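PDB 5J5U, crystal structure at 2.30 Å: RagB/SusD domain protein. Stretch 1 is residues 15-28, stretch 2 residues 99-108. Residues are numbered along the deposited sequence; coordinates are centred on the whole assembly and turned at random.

Stretch 1, residues 15-28: NPAGQLTFTQLCMS
Stretch 2 (99-108) NMNAVAKIMK

Two helices of one chain pack side by side, running in nearly the same direction. Stretch 1 is helical from Pro16; residues 99-108 are a segment of a longer helix. The angle between the N-to-C directions is 22°, and the axes come no closer than 11.4 Å. That spacing leaves room for side chains between the backbones. The register is set by three CA pairs: Pro16 CA to Met100 CA at 7.9 Å, Leu20 CA to Ala104 CA at 7.2 Å, and Gln24 CA to Met107 CA at 8.1 Å. The contact buries 344 Å² in total. No hydrogen bond crosses it, and the packing is largely apolar.

Asn99 is buried but out of reach of stretch 1; its O accepts from Val103 N at 3.1 Å. Met100 opens the contact. Its CB points toward stretch 1, with chi1 t, chi2 p (89°) and chi3 p. Its CE lies 4.3 Å from Pro16 CB, and its SD lies 4.2 Å from Leu20 CD2. Asn101 and Ala102 are out of reach. Asn101 is t in chi1, and its OD1 accepts a weak hydrogen bond from Lys105 NZ at 3.1 Å.

Val103 points toward stretch 1, with chi1 t. Its CG1 meets Leu20 CD2 at 3.8 Å. Leu20, t then p, therefore places CD2 near both Met100 and Val103. Ala104 has its CB sideways and makes no contact, although its CA is near that of Leu20. Lys105 (m, t, m, t) and Ile106 (m, t) are out of reach.

Met107 is the centre of the contact, with 108 Å² covered by stretch 1. Phi/psi are -54/-44, and chi1, chi2 and chi3 are all m. The side chain is a knob in a hole formed by Leu20, Thr23, Gln24 and Met27. Met107 CG lies 3.6 Å from Leu20 CD1. Met107 CE lies 3.5 Å from Thr23 CG2, 3.4 Å from Gln24 CG and 3.6 Å from Met27 SD. Thr23 is m; its OG1 gives a weak hydrogen bond to Gln19 O at 3.3 Å, while its methyl meets the knob. Gln24 (m, t, chi3 -11°) starts sideways, but its end comes nearer; its amide is hydrogen-bonded elsewhere in the structure. Met27 is m, t, p and points toward stretch 2.

Lys108 points away. Its N donates to Ala104 O at 2.8 Å, continuing the helix.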

ATOM      1  N   ASN A  15     -23.377   5.164  17.953  1.00 48.00           N
ATOM      2  CA  ASN A  15     -23.067   4.848  16.562  1.00 44.08           C
ATOM      3  C   ASN A  15     -21.668   5.289  16.077  1.00 41.49           C
ATOM      4  O   ASN A  15     -20.945   4.477  15.491  1.00 44.09           O
ATOM      5  CB  ASN A  15     -24.130   5.452  15.636  1.00 39.01           C
ATOM      6  CG  ASN A  15     -25.524   5.018  15.999  1.00 48.53           C
ATOM      7  OD1 ASN A  15     -25.709   3.966  16.610  1.00 54.30           O
ATOM      8  ND2 ASN A  15     -26.520   5.821  15.625  1.00 41.19           N
ATOM      9  N   PRO A  16     -21.286   6.568  16.302  1.00 40.44           N
ATOM     10  CA  PRO A  16     -19.952   6.995  15.873  1.00 28.72           C
ATOM     11  C   PRO A  16     -18.836   6.025  16.255  1.00 31.01           C
ATOM     12  O   PRO A  16     -18.097   5.621  15.379  1.00 32.21           O
ATOM     13  CB  PRO A  16     -19.774   8.327  16.596  1.00 32.50           C
ATOM     14  CG  PRO A  16     -21.146   8.871  16.696  1.00 38.18           C
ATOM     15  CD  PRO A  16     -22.036   7.686  16.911  1.00 40.58           C
ATOM     16  N   ALA A  17     -18.724   5.658  17.524  1.00 31.30           N
ATOM     17  CA  ALA A  17     -17.725   4.683  17.952  1.00 32.55           C
ATOM     18  C   ALA A  17     -17.848   3.377  17.171  1.00 32.20           C
ATOM     19  O   ALA A  17     -16.890   2.927  16.543  1.00 32.67           O
ATOM     20  CB  ALA A  17     -17.851   4.407  19.440  1.00 31.74           C
ATOM     21  N   GLY A  18     -19.036   2.784  17.190  1.00 30.56           N
ATOM     22  CA  GLY A  18     -19.250   1.500  16.551  1.00 31.80           C
ATOM     23  C   GLY A  18     -18.948   1.545  15.076  1.00 33.02           C
ATOM     24  O   GLY A  18     -18.354   0.617  14.508  1.00 33.09           O
ATOM     25  N   GLN A  19     -19.352   2.642  14.453  1.00 35.68           N
ATOM     26  CA  GLN A  19     -19.140   2.819  13.036  1.00 28.77           C
ATOM     27  C   GLN A  19     -17.648   2.974  12.734  1.00 30.98           C
ATOM     28  O   GLN A  19     -17.138   2.362  11.788  1.00 31.27           O
ATOM     29  CB  GLN A  19     -19.963   4.016  12.537  1.00 33.67           C
ATOM     30  CG  GLN A  19     -21.416   3.612  12.219  1.00 39.11           C
ATOM     31  CD  GLN A  19     -22.286   4.739  11.661  1.00 42.90           C
ATOM     32  OE1 GLN A  19     -22.104   5.910  11.986  1.00 41.46           O
ATOM     33  NE2 GLN A  19     -23.234   4.380  10.808  1.00 45.83           N
ATOM     34  N   LEU A  20     -16.948   3.752  13.551  1.00 24.94           N
ATOM     35  CA  LEU A  20     -15.523   3.944  13.357  1.00 26.05           C
ATOM     36  C   LEU A  20     -14.824   2.602  13.443  1.00 30.89           C
ATOM     37  O   LEU A  20     -14.034   2.274  12.567  1.00 24.54           O
ATOM     38  CB  LEU A  20     -14.940   4.923  14.386  1.00 29.57           C
ATOM     39  CG  LEU A  20     -13.415   5.142  14.329  1.00 28.98           C
ATOM     40  CD1 LEU A  20     -12.967   5.474  12.937  1.00 39.27           C
ATOM     41  CD2 LEU A  20     -12.928   6.215  15.301  1.00 26.69           C
ATOM     42  N   THR A  21     -15.145   1.825  14.484  1.00 31.52           N
ATOM     43  CA  THR A  21     -14.555   0.494  14.719  1.00 25.49           C
ATOM     44  C   THR A  21     -14.806  -0.451  13.533  1.00 23.38           C
ATOM     45  O   THR A  21     -13.910  -1.191  13.093  1.00 17.31           O
ATOM     46  CB  THR A  21     -15.112  -0.151  16.046  1.00 31.86           C
ATOM     47  OG1 THR A  21     -14.646   0.582  17.189  1.00 25.69           O
ATOM     48  CG2 THR A  21     -14.683  -1.621  16.194  1.00 24.36           C
ATOM     49  N   PHE A  22     -16.033  -0.417  13.019  1.00 22.53           N
ATOM     50  CA  PHE A  22     -16.396  -1.225  11.861  1.00 22.67           C
ATOM     51  C   PHE A  22     -15.546  -0.834  10.634  1.00 29.84           C
ATOM     52  O   PHE A  22     -14.948  -1.694   9.993  1.00 24.50           O
ATOM     53  CB  PHE A  22     -17.879  -1.066  11.566  1.00 22.42           C
ATOM     54  CG  PHE A  22     -18.356  -1.845  10.391  1.00 28.51           C
ATOM     55  CD1 PHE A  22     -18.742  -3.169  10.536  1.00 30.58           C
ATOM     56  CD2 PHE A  22     -18.442  -1.256   9.142  1.00 28.75           C
ATOM     57  CE1 PHE A  22     -19.197  -3.892   9.451  1.00 36.23           C
ATOM     58  CE2 PHE A  22     -18.893  -1.970   8.065  1.00 28.21           C
ATOM     59  CZ  PHE A  22     -19.272  -3.289   8.212  1.00 27.39           C
ATOM     60  N   THR A  23     -15.465   0.460  10.332  1.00 22.49           N
ATOM     61  CA  THR A  23     -14.675   0.912   9.204  1.00 22.50           C
ATOM     62  C   THR A  23     -13.209   0.523   9.313  1.00 24.71           C
ATOM     63  O   THR A  23     -12.597   0.025   8.347  1.00 20.82           O
ATOM     64  CB  THR A  23     -14.766   2.421   9.044  1.00 24.30           C
ATOM     65  OG1 THR A  23     -16.099   2.758   8.650  1.00 34.63           O
ATOM     66  CG2 THR A  23     -13.801   2.897   7.957  1.00 25.19           C
ATOM     67  N   GLN A  24     -12.642   0.779  10.487  1.00 23.19           N
ATOM     68  CA  GLN A  24     -11.259   0.421  10.743  1.00 23.74           C
ATOM     69  C   GLN A  24     -11.046  -1.080  10.531  1.00 21.42           C
ATOM     70  O   GLN A  24     -10.068  -1.486   9.899  1.00 19.86           O
ATOM     71  CB  GLN A  24     -10.842   0.846  12.139  1.00 27.04           C
ATOM     72  CG  GLN A  24     -10.683   2.351  12.262  1.00 25.73           C
ATOM     73  CD  GLN A  24     -10.133   2.767  13.608  1.00 29.10           C
ATOM     74  OE1 GLN A  24     -10.053   1.956  14.527  1.00 25.42           O
ATOM     75  NE2 GLN A  24      -9.760   4.043  13.735  1.00 27.07           N
ATOM     76  N   LEU A  25     -11.988  -1.892  10.995  1.00 18.08           N
ATOM     77  CA  LEU A  25     -11.866  -3.328  10.802  1.00 22.56           C
ATOM     78  C   LEU A  25     -12.045  -3.731   9.309  1.00 31.17           C
ATOM     79  O   LEU A  25     -11.395  -4.656   8.831  1.00 31.86           O
ATOM     80  CB  LEU A  25     -12.868  -4.063  11.713  1.00 25.36           C
ATOM     81  CG  LEU A  25     -12.386  -4.247  13.175  1.00 28.98           C
ATOM     82  CD1 LEU A  25     -13.493  -4.718  14.137  1.00 13.25           C
ATOM     83  CD2 LEU A  25     -11.174  -5.189  13.242  1.00 16.66           C
ATOM     84  N   CYS A  26     -12.880  -3.013   8.567  1.00 22.38           N
ATOM     85  CA  CYS A  26     -13.058  -3.273   7.146  1.00 24.56           C
ATOM     86  C   CYS A  26     -11.763  -2.987   6.348  1.00 21.04           C
ATOM     87  O   CYS A  26     -11.463  -3.650   5.349  1.00 15.60           O
ATOM     88  CB  CYS A  26     -14.213  -2.432   6.596  1.00 22.80           C
ATOM     89  SG  CYS A  26     -15.890  -3.091   6.881  1.00 37.63           S
ATOM     90  N   MET A  27     -10.985  -2.007   6.795  1.00 21.05           N
ATOM     91  CA  MET A  27      -9.808  -1.623   6.021  1.00 20.58           C
ATOM     92  C   MET A  27      -8.688  -2.671   5.983  1.00 22.31           C
ATOM     93  O   MET A  27      -7.765  -2.537   5.184  1.00 23.15           O
ATOM     94  CB  MET A  27      -9.236  -0.307   6.542  1.00 16.19           C
ATOM     95  CG  MET A  27     -10.097   0.886   6.216  1.00 13.69           C
ATOM     96  SD  MET A  27      -9.249   2.412   6.653  1.00 30.66           S
ATOM     97  CE  MET A  27      -7.952   2.460   5.403  1.00 23.00           C
ATOM     98  N   SER A  28      -8.767  -3.720   6.807  1.00 24.21           N
ATOM     99  CA  SER A  28      -7.716  -4.752   6.807  1.00 18.02           C
ATOM    100  C   SER A  28      -8.260  -6.164   6.955  1.00 13.98           C
ATOM    101  O   SER A  28      -7.605  -7.119   6.585  1.00 16.99           O
ATOM    102  CB  SER A  28      -6.700  -4.496   7.924  1.00 20.12           C
ATOM    103  OG  SER A  28      -7.269  -4.768   9.192  1.00 22.89           O
ATOM    104  N   ASN A  99     -13.358  16.282  17.750  1.00 34.23           N
ATOM    105  CA  ASN A  99     -12.240  15.362  17.597  1.00 39.33           C
ATOM    106  C   ASN A  99     -12.625  14.095  16.853  1.00 34.94           C
ATOM    107  O   ASN A  99     -11.814  13.540  16.107  1.00 29.97           O
ATOM    108  CB  ASN A  99     -11.647  15.004  18.955  1.00 32.86           C
ATOM    109  CG  ASN A  99     -10.689  16.062  19.459  1.00 37.25           C
ATOM    110  OD1 ASN A  99     -10.205  16.903  18.691  1.00 33.65           O
ATOM    111  ND2 ASN A  99     -10.403  16.026  20.756  1.00 40.14           N
ATOM    112  N   MET A 100     -13.865  13.648  17.034  1.00 34.35           N
ATOM    113  CA  MET A 100     -14.318  12.473  16.305  1.00 31.64           C
ATOM    114  C   MET A 100     -14.528  12.864  14.853  1.00 34.00           C
ATOM    115  O   MET A 100     -14.119  12.143  13.943  1.00 28.52           O
ATOM    116  CB  MET A 100     -15.600  11.902  16.887  1.00 30.85           C
ATOM    117  CG  MET A 100     -15.956  10.552  16.301  1.00 38.17           C
ATOM    118  SD  MET A 100     -15.222   9.163  17.196  1.00 36.36           S
ATOM    119  CE  MET A 100     -16.131   9.294  18.744  1.00 40.28           C
ATOM    120  N   ASN A 101     -15.154  14.022  14.657  1.00 30.55           N
ATOM    121  CA  ASN A 101     -15.421  14.548  13.331  1.00 32.56           C
ATOM    122  C   ASN A 101     -14.140  14.629  12.510  1.00 27.84           C
ATOM    123  O   ASN A 101     -14.125  14.305  11.329  1.00 29.01           O
ATOM    124  CB  ASN A 101     -16.087  15.921  13.435  1.00 32.49           C
ATOM    125  CG  ASN A 101     -16.421  16.516  12.089  1.00 30.75           C
ATOM    126  OD1 ASN A 101     -15.644  17.294  11.537  1.00 30.43           O
ATOM    127  ND2 ASN A 101     -17.592  16.170  11.557  1.00 22.13           N
ATOM    128  N   ALA A 102     -13.068  15.062  13.149  1.00 25.01           N
ATOM    129  CA  ALA A 102     -11.786  15.148  12.478  1.00 29.99           C
ATOM    130  C   ALA A 102     -11.261  13.736  12.165  1.00 31.93           C
ATOM    131  O   ALA A 102     -10.823  13.459  11.032  1.00 27.56           O
ATOM    132  CB  ALA A 102     -10.788  15.928  13.327  1.00 25.53           C
ATOM    133  N   VAL A 103     -11.335  12.842  13.154  1.00 26.07           N
ATOM    134  CA  VAL A 103     -10.830  11.485  12.978  1.00 29.77           C
ATOM    135  C   VAL A 103     -11.542  10.812  11.790  1.00 26.87           C
ATOM    136  O   VAL A 103     -10.900  10.302  10.862  1.00 20.69           O
ATOM    137  CB  VAL A 103     -10.997  10.650  14.276  1.00 25.14           C
ATOM    138  CG1 VAL A 103     -10.884   9.167  13.987  1.00 28.12           C
ATOM    139  CG2 VAL A 103      -9.951  11.062  15.314  1.00 21.00           C
ATOM    140  N   ALA A 104     -12.868  10.862  11.807  1.00 21.41           N
ATOM    141  CA  ALA A 104     -13.650  10.329  10.727  1.00 22.69           C
ATOM    142  C   ALA A 104     -13.188  10.910   9.396  1.00 23.69           C
ATOM    143  O   ALA A 104     -13.036  10.173   8.427  1.00 23.16           O
ATOM    144  CB  ALA A 104     -15.116  10.606  10.953  1.00 27.69           C
ATOM    145  N   LYS A 105     -12.937  12.215   9.349  1.00 24.22           N
ATOM    146  CA  LYS A 105     -12.531  12.843   8.082  1.00 20.71           C
ATOM    147  C   LYS A 105     -11.189  12.281   7.602  1.00 25.67           C
ATOM    148  O   LYS A 105     -11.019  11.983   6.398  1.00 19.68           O
ATOM    149  CB  LYS A 105     -12.460  14.371   8.210  1.00 22.93           C
ATOM    150  CG  LYS A 105     -13.786  15.062   7.870  1.00 33.21           C
ATOM    151  CD  LYS A 105     -13.727  16.571   8.057  1.00 32.61           C
ATOM    152  CE  LYS A 105     -13.223  16.922   9.442  1.00 34.24           C
ATOM    153  NZ  LYS A 105     -13.359  18.359   9.744  1.00 33.72           N
ATOM    154  N   ILE A 106     -10.256  12.103   8.547  1.00 20.04           N
ATOM    155  CA  ILE A 106      -8.970  11.488   8.235  1.00 18.09           C
ATOM    156  C   ILE A 106      -9.236  10.069   7.727  1.00 22.33           C
ATOM    157  O   ILE A 106      -8.721   9.670   6.679  1.00 22.58           O
ATOM    158  CB  ILE A 106      -8.022  11.489   9.458  1.00 22.16           C
ATOM    159  CG1 ILE A 106      -7.695  12.924   9.856  1.00 20.19           C
ATOM    160  CG2 ILE A 106      -6.711  10.811   9.145  1.00 15.39           C
ATOM    161  CD1 ILE A 106      -6.965  13.026  11.152  1.00 23.09           C
ATOM    162  N   MET A 107     -10.111   9.345   8.430  1.00 21.68           N
ATOM    163  CA  MET A 107     -10.462   8.008   7.989  1.00 22.81           C
ATOM    164  C   MET A 107     -10.925   8.082   6.539  1.00 23.63           C
ATOM    165  O   MET A 107     -10.488   7.277   5.709  1.00 25.36           O
ATOM    166  CB  MET A 107     -11.560   7.389   8.861  1.00 17.38           C
ATOM    167  CG  MET A 107     -11.091   6.887  10.205  1.00 27.61           C
ATOM    168  SD  MET A 107      -9.915   5.531  10.120  1.00 30.88           S
ATOM    169  CE  MET A 107     -10.865   4.220   9.369  1.00 24.70           C
ATOM    170  N   LYS A 108     -11.761   9.080   6.232  1.00 22.00           N
ATOM    171  CA  LYS A 108     -12.431   9.086   4.942  1.00 23.58           C
ATOM    172  C   LYS A 108     -11.403   9.233   3.837  1.00 21.70           C
ATOM    173  O   LYS A 108     -11.571   8.662   2.751  1.00 14.86           O
ATOM    174  CB  LYS A 108     -13.489  10.180   4.855  1.00 20.05           C
ATOM    175  CG  LYS A 108     -14.027  10.372   3.436  1.00 25.30           C
ATOM    176  CD  LYS A 108     -15.516  10.663   3.413  1.00 31.30           C
ATOM    177  CE  LYS A 108     -15.807  12.142   3.465  1.00 32.47           C
ATOM    178  NZ  LYS A 108     -14.964  12.937   2.541  1.00 25.36           N
TER